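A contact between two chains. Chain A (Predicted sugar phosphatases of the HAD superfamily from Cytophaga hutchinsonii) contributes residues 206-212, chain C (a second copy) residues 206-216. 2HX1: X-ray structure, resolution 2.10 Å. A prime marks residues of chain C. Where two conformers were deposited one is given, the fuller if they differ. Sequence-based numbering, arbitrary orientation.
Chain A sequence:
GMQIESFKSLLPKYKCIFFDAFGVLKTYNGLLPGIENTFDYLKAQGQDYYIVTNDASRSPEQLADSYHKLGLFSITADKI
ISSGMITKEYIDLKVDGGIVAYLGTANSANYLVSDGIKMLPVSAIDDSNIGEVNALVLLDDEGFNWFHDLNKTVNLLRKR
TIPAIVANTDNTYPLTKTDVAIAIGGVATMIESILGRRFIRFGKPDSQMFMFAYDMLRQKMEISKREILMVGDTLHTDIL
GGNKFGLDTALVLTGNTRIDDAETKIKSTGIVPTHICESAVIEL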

ATOM      1  N   ASP A 206     -14.917 -12.862  -4.494  1.00 23.20           N
ATOM      2  CA  ASP A 206     -16.342 -12.502  -4.374  1.00 25.05           C
ATOM      3  C   ASP A 206     -17.132 -13.800  -4.518  1.00 24.50           C
ATOM      4  O   ASP A 206     -16.566 -14.826  -4.898  1.00 23.03           O
ATOM      5  CB  ASP A 206     -16.803 -11.545  -5.482  1.00 26.97           C
ATOM      6  CG  ASP A 206     -16.189 -10.125  -5.380  1.00 33.24           C
ATOM      7  OD1 ASP A 206     -15.532  -9.773  -4.347  1.00 42.12           O
ATOM      8  OD2 ASP A 206     -16.416  -9.358  -6.358  1.00 35.51           O
ATOM      9  N   SER A 207     -18.435 -13.729  -4.239  1.00 23.05           N
ATOM     10  CA  SER A 207     -19.280 -14.910  -4.101  1.00 22.92           C
ATOM     11  C   SER A 207     -20.439 -14.991  -5.096  1.00 23.39           C
ATOM     12  O   SER A 207     -21.254 -15.933  -5.001  1.00 20.52           O
ATOM     13  CB  SER A 207     -19.843 -14.957  -2.693  1.00 24.32           C
ATOM     14  OG  SER A 207     -20.795 -13.930  -2.504  1.00 28.95           O
ATOM     15  N   GLN A 208     -20.529 -14.038  -6.040  1.00 22.50           N
ATOM     16  CA  GLN A 208     -21.654 -14.032  -6.990  1.00 24.65           C
ATOM     17  C   GLN A 208     -21.687 -15.263  -7.854  1.00 22.45           C
ATOM     18  O   GLN A 208     -22.752 -15.819  -8.077  1.00 23.72           O
ATOM     19  CB  GLN A 208     -21.704 -12.770  -7.879  1.00 25.02           C
ATOM     20  CG  GLN A 208     -22.004 -11.461  -7.104  1.00 32.28           C
ATOM     21  CD  GLN A 208     -22.481 -10.306  -8.001  1.00 31.65           C
ATOM     22  OE1 GLN A 208     -23.581 -10.353  -8.538  1.00 49.59           O
ATOM     23  NE2 GLN A 208     -21.652  -9.265  -8.153  1.00 32.62           N
HETATM   24  N   MSE A 209     -20.531 -15.709  -8.330  1.00 21.88           N
HETATM   25  CA  MSE A 209     -20.504 -16.860  -9.235  1.00 22.64           C
HETATM   26  C   MSE A 209     -20.909 -18.135  -8.498  1.00 24.45           C
HETATM   27  O   MSE A 209     -21.697 -18.977  -9.046  1.00 24.93           O
HETATM   28  CB  MSE A 209     -19.148 -17.033  -9.882  1.00 21.09           C
HETATM   29  CG  MSE A 209     -18.875 -16.046 -11.008  1.00 26.63           C
HETATM   30 SE   MSE A 209     -17.144 -16.404 -11.827  0.70 22.99          SE
HETATM   31  CE  MSE A 209     -15.906 -16.199 -10.347  1.00 20.94           C
ATOM     32  N   PHE A 210     -20.375 -18.259  -7.272  1.00 21.98           N
ATOM     33  CA  PHE A 210     -20.705 -19.364  -6.375  1.00 22.99           C
ATOM     34  C   PHE A 210     -22.200 -19.389  -6.154  1.00 21.99           C
ATOM     35  O   PHE A 210     -22.817 -20.428  -6.221  1.00 25.37           O
ATOM     36  CB  PHE A 210     -20.043 -19.218  -4.996  1.00 21.77           C
ATOM     37  CG  PHE A 210     -18.528 -19.270  -4.995  1.00 22.43           C
ATOM     38  CD1 PHE A 210     -17.819 -20.017  -5.910  1.00 24.60           C
ATOM     39  CD2 PHE A 210     -17.819 -18.563  -4.035  1.00 25.27           C
ATOM     40  CE1 PHE A 210     -16.418 -20.060  -5.865  1.00 29.88           C
ATOM     41  CE2 PHE A 210     -16.444 -18.584  -3.993  1.00 26.57           C
ATOM     42  CZ  PHE A 210     -15.731 -19.341  -4.909  1.00 25.92           C
HETATM   43  N   MSE A 211     -22.783 -18.238  -5.881  1.00 22.95           N
HETATM   44  CA  MSE A 211     -24.206 -18.161  -5.591  1.00 24.31           C
HETATM   45  C   MSE A 211     -25.067 -18.596  -6.800  1.00 26.57           C
HETATM   46  O   MSE A 211     -26.117 -19.218  -6.655  1.00 28.53           O
HETATM   47  CB  MSE A 211     -24.547 -16.736  -5.150  1.00 24.49           C
HETATM   48  CG  MSE A 211     -25.986 -16.561  -4.723  1.00 32.95           C
HETATM   49 SE   MSE A 211     -26.638 -17.853  -3.319  0.70 42.38          SE
HETATM   50  CE  MSE A 211     -26.139 -16.968  -1.569  1.00 43.16           C
ATOM     51  N   PHE A 212     -24.614 -18.237  -7.992  1.00 26.74           N
ATOM     52  CA  PHE A 212     -25.280 -18.616  -9.236  1.00 25.24           C
ATOM     53  C   PHE A 212     -25.295 -20.147  -9.423  1.00 23.87           C
ATOM     54  O   PHE A 212     -26.341 -20.744  -9.682  1.00 20.54           O
ATOM     55  CB  PHE A 212     -24.598 -17.889 -10.416  1.00 26.82           C
ATOM     56  CG  PHE A 212     -25.150 -18.269 -11.741  1.00 30.01           C
ATOM     57  CD1 PHE A 212     -26.377 -17.799 -12.147  1.00 37.38           C
ATOM     58  CD2 PHE A 212     -24.465 -19.147 -12.562  1.00 36.50           C
ATOM     59  CE1 PHE A 212     -26.900 -18.177 -13.375  1.00 37.82           C
ATOM     60  CE2 PHE A 212     -24.988 -19.550 -13.772  1.00 33.39           C
ATOM     61  CZ  PHE A 212     -26.191 -19.065 -14.189  1.00 36.69           C
TER
ATOM     62  N   ASP C 206     -19.074  -6.643  -0.037  1.00 22.40           N
ATOM     63  CA  ASP C 206     -19.408  -8.051  -0.394  1.00 24.63           C
ATOM     64  C   ASP C 206     -20.912  -8.220  -0.601  1.00 24.44           C
ATOM     65  O   ASP C 206     -21.694  -7.549   0.025  1.00 25.09           O
ATOM     66  CB  ASP C 206     -18.970  -9.071   0.683  1.00 25.30           C
ATOM     67  CG  ASP C 206     -17.441  -9.129   0.901  1.00 28.92           C
ATOM     68  OD1 ASP C 206     -16.691  -8.589   0.064  1.00 34.05           O
ATOM     69  OD2 ASP C 206     -17.000  -9.728   1.919  1.00 26.73           O
ATOM     70  N   SER C 207     -21.292  -9.183  -1.429  1.00 27.13           N
ATOM     71  CA  SER C 207     -22.691  -9.424  -1.804  0.50 26.70           C
ATOM     72  C   SER C 207     -23.442 -10.321  -0.822  1.00 29.01           C
ATOM     73  O   SER C 207     -24.653 -10.459  -0.927  1.00 25.86           O
ATOM     74  CB  SER C 207     -22.775 -10.062  -3.203  0.50 27.60           C
ATOM     75  OG  SER C 207     -22.257 -11.394  -3.235  0.50 20.60           O
ATOM     76  N   GLN C 208     -22.729 -10.956   0.120  1.00 30.22           N
ATOM     77  CA  GLN C 208     -23.358 -11.965   0.981  1.00 32.97           C
ATOM     78  C   GLN C 208     -24.613 -11.515   1.711  1.00 32.31           C
ATOM     79  O   GLN C 208     -25.601 -12.228   1.695  1.00 33.20           O
ATOM     80  CB  GLN C 208     -22.365 -12.549   1.992  1.00 36.14           C
ATOM     81  CG  GLN C 208     -21.119 -13.187   1.350  1.00 40.84           C
ATOM     82  CD  GLN C 208     -20.304 -14.013   2.343  1.00 37.92           C
ATOM     83  OE1 GLN C 208     -19.288 -13.547   2.907  1.00 37.26           O
ATOM     84  NE2 GLN C 208     -20.775 -15.216   2.594  1.00 28.92           N
HETATM   85  N   MSE C 209     -24.601 -10.329   2.330  1.00 34.19           N
HETATM   86  CA  MSE C 209     -25.800  -9.857   3.043  1.00 34.57           C
HETATM   87  C   MSE C 209     -26.935  -9.492   2.099  1.00 34.28           C
HETATM   88  O   MSE C 209     -28.098  -9.867   2.343  1.00 37.46           O
HETATM   89  CB  MSE C 209     -25.487  -8.691   3.951  1.00 35.13           C
HETATM   90  CG  MSE C 209     -24.520  -9.028   5.070  1.00 39.42           C
HETATM   91 SE   MSE C 209     -24.283  -7.452   6.192  0.70 36.28          SE
HETATM   92  CE  MSE C 209     -23.480  -6.336   4.896  1.00 26.73           C
ATOM     93  N   PHE C 210     -26.589  -8.819   1.009  1.00 31.68           N
ATOM     94  CA  PHE C 210     -27.524  -8.583  -0.076  1.00 30.82           C
ATOM     95  C   PHE C 210     -28.213  -9.877  -0.566  1.00 31.91           C
ATOM     96  O   PHE C 210     -29.428  -9.898  -0.785  1.00 32.48           O
ATOM     97  CB  PHE C 210     -26.833  -7.880  -1.251  1.00 32.08           C
ATOM     98  CG  PHE C 210     -26.209  -6.539  -0.902  1.00 32.07           C
ATOM     99  CD1 PHE C 210     -26.877  -5.614  -0.113  1.00 36.15           C
ATOM    100  CD2 PHE C 210     -24.971  -6.203  -1.382  1.00 32.02           C
ATOM    101  CE1 PHE C 210     -26.312  -4.399   0.187  1.00 32.24           C
ATOM    102  CE2 PHE C 210     -24.391  -4.977  -1.075  1.00 37.96           C
ATOM    103  CZ  PHE C 210     -25.064  -4.072  -0.295  1.00 34.24           C
HETATM  104  N   MSE C 211     -27.461 -10.962  -0.722  1.00 31.08           N
HETATM  105  CA  MSE C 211     -28.024 -12.236  -1.189  0.60 31.52           C
HETATM  106  C   MSE C 211     -29.013 -12.808  -0.171  1.00 33.26           C
HETATM  107  O   MSE C 211     -30.062 -13.387  -0.522  1.00 34.94           O
HETATM  108  CB  MSE C 211     -26.921 -13.278  -1.424  0.60 29.74           C
HETATM  109  CG  MSE C 211     -25.990 -12.953  -2.568  0.60 31.50           C
HETATM  110 SE   MSE C 211     -24.318 -14.004  -2.605  0.42 27.72          SE
HETATM  111  CE  MSE C 211     -23.921 -13.580  -4.327  0.60 13.50           C
ATOM    112  N   PHE C 212     -28.665 -12.666   1.098  1.00 33.55           N
ATOM    113  CA  PHE C 212     -29.505 -13.180   2.164  1.00 37.37           C
ATOM    114  C   PHE C 212     -30.893 -12.493   2.183  1.00 35.59           C
ATOM    115  O   PHE C 212     -31.948 -13.159   2.213  1.00 34.66           O
ATOM    116  CB  PHE C 212     -28.775 -13.028   3.520  1.00 38.96           C
ATOM    117  CG  PHE C 212     -29.625 -13.377   4.708  1.00 43.85           C
ATOM    118  CD1 PHE C 212     -29.908 -14.703   5.013  1.00 50.54           C
ATOM    119  CD2 PHE C 212     -30.184 -12.381   5.502  1.00 50.06           C
ATOM    120  CE1 PHE C 212     -30.709 -15.032   6.112  1.00 52.25           C
ATOM    121  CE2 PHE C 212     -30.984 -12.708   6.603  1.00 50.84           C
ATOM    122  CZ  PHE C 212     -31.244 -14.034   6.904  1.00 47.46           C
ATOM    123  N   ALA C 213     -30.868 -11.167   2.173  1.00 35.23           N
ATOM    124  CA  ALA C 213     -32.082 -10.350   2.117  1.00 34.14           C
ATOM    125  C   ALA C 213     -32.926 -10.695   0.878  1.00 37.35           C
ATOM    126  O   ALA C 213     -34.149 -10.922   0.976  1.00 39.61           O
ATOM    127  CB  ALA C 213     -31.720  -8.910   2.118  1.00 32.53           C
ATOM    128  N   TYR C 214     -32.266 -10.746  -0.271  1.00 35.38           N
ATOM    129  CA  TYR C 214     -32.929 -11.043  -1.526  1.00 36.64           C
ATOM    130  C   TYR C 214     -33.560 -12.444  -1.490  1.00 37.82           C
ATOM    131  O   TYR C 214     -34.698 -12.633  -1.934  1.00 36.52           O
ATOM    132  CB  TYR C 214     -31.928 -10.887  -2.677  1.00 35.32           C
ATOM    133  CG  TYR C 214     -32.498 -11.048  -4.073  1.00 37.50           C
ATOM    134  CD1 TYR C 214     -33.650 -10.382  -4.462  1.00 36.06           C
ATOM    135  CD2 TYR C 214     -31.845 -11.831  -5.020  1.00 34.04           C
ATOM    136  CE1 TYR C 214     -34.155 -10.528  -5.735  1.00 41.66           C
ATOM    137  CE2 TYR C 214     -32.332 -11.976  -6.291  1.00 34.58           C
ATOM    138  CZ  TYR C 214     -33.490 -11.321  -6.650  1.00 40.03           C
ATOM    139  OH  TYR C 214     -33.981 -11.453  -7.929  1.00 40.55           O
ATOM    140  N   ASP C 215     -32.842 -13.416  -0.931  1.00 39.89           N
ATOM    141  CA  ASP C 215     -33.375 -14.784  -0.787  1.00 40.71           C
ATOM    142  C   ASP C 215     -34.662 -14.779   0.014  1.00 40.27           C
ATOM    143  O   ASP C 215     -35.643 -15.435  -0.359  1.00 39.95           O
ATOM    144  CB  ASP C 215     -32.374 -15.724  -0.076  1.00 42.09           C
ATOM    145  CG  ASP C 215     -31.412 -16.386  -1.033  1.00 47.63           C
ATOM    146  OD1 ASP C 215     -31.687 -16.365  -2.251  1.00 46.98           O
ATOM    147  OD2 ASP C 215     -30.390 -16.941  -0.566  1.00 51.46           O
HETATM  148  N   MSE C 216     -34.647 -14.049   1.124  1.00 39.98           N
HETATM  149  CA  MSE C 216     -35.817 -13.992   2.008  1.00 41.31           C
HETATM  150  C   MSE C 216     -36.995 -13.283   1.350  1.00 39.68           C
HETATM  151  O   MSE C 216     -38.112 -13.766   1.417  1.00 38.43           O
HETATM  152  CB  MSE C 216     -35.447 -13.368   3.344  1.00 41.59           C
HETATM  153  CG  MSE C 216     -34.529 -14.310   4.140  1.00 50.69           C
HETATM  154 SE   MSE C 216     -35.272 -16.134   4.606  0.70 61.48          SE
HETATM  155  CE  MSE C 216     -33.518 -17.295   4.350  1.00 47.29           C
TER
HETATM  156  O   HOH W   1     -16.212  -7.580  -2.114  1.00 25.82           O

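Two copies of the same segment meet here with like facing like: the CA atoms of Ser207 and Ser207′ lie 6.9 Å apart and those of Met211 and Met211′ 8.3 Å apart. The helices run in nearly the same sense, their N-to-C directions differing by 30° and their axes approaching to 11.5 Å. The buried surface is small, 300 Å² summed over both sides.

Asp206 makes no direct contact with the chain C stretch; its CA-to-CB bond points sideways, though the end of the side chain comes nearer and is reached through water 1. That water donates to Asp206 OD1 at 3.2 Å and to Asp206′ OD1 at 2.4 Å. The second distance is unusually short for a hydrogen bond to water, so the bridge is lopsided as modelled. With both donations assigned, the water bridges OD1 of Asp206 and OD1 of Asp206′, which lie 4.7 Å apart.

Ser207 points toward chain C with chi1 in the p well, as does Ser207′, and this brings OG of Ser207 to 3.0 Å from OG of Ser207′. The geometry does not settle whether this is a hydrogen bond. Ser207 OG also lies 3.5 Å from Met211′ SE, so the hydroxyl sits beside the selenium as well as its counterpart. Just ahead of the helix, Ser207 O accepts from Met211 N at 2.9 Å; the equivalent bond from Met211′ N to Ser207′ O has the same length.

Gln208 points sideways and contributes mainly its aliphatic and backbone atoms. Its CG is 3.9 Å from Ser207′ OG, matched by Ser207 OG to Gln208′ CG, also 3.9 Å. A contact closer than either involves the main chain: Gln208 CA lies 3.5 Å from Met211′ CE. The amide NE2 is hydrogen-bonded elsewhere in the structure.

Met209 points away and contributes nothing. Phe210 has its CA-to-CB bond directed toward chain C, but its nearest side-chain approach to the chain C stretch is 6.9 Å, from Phe210 CB to Met211′ CE.

Met211, a selenomethionine like its partner, supplies the apolar centre. Its CB is 3.3 Å from Met211′ CE, a tight carbon-carbon approach. The pairing is not symmetric in conformation: chi1 is t in Met211 and m in Met211′, where chi2 and chi3 are both t. The extended Met211′ reaches across to Ser207, Gln208 and Met211. Met211 CE packs 3.8 Å from Met211′ CB and also lies 4.4 Å from Asp215′ OD2. Phe212 points away and has no area covered by the chain C stretch.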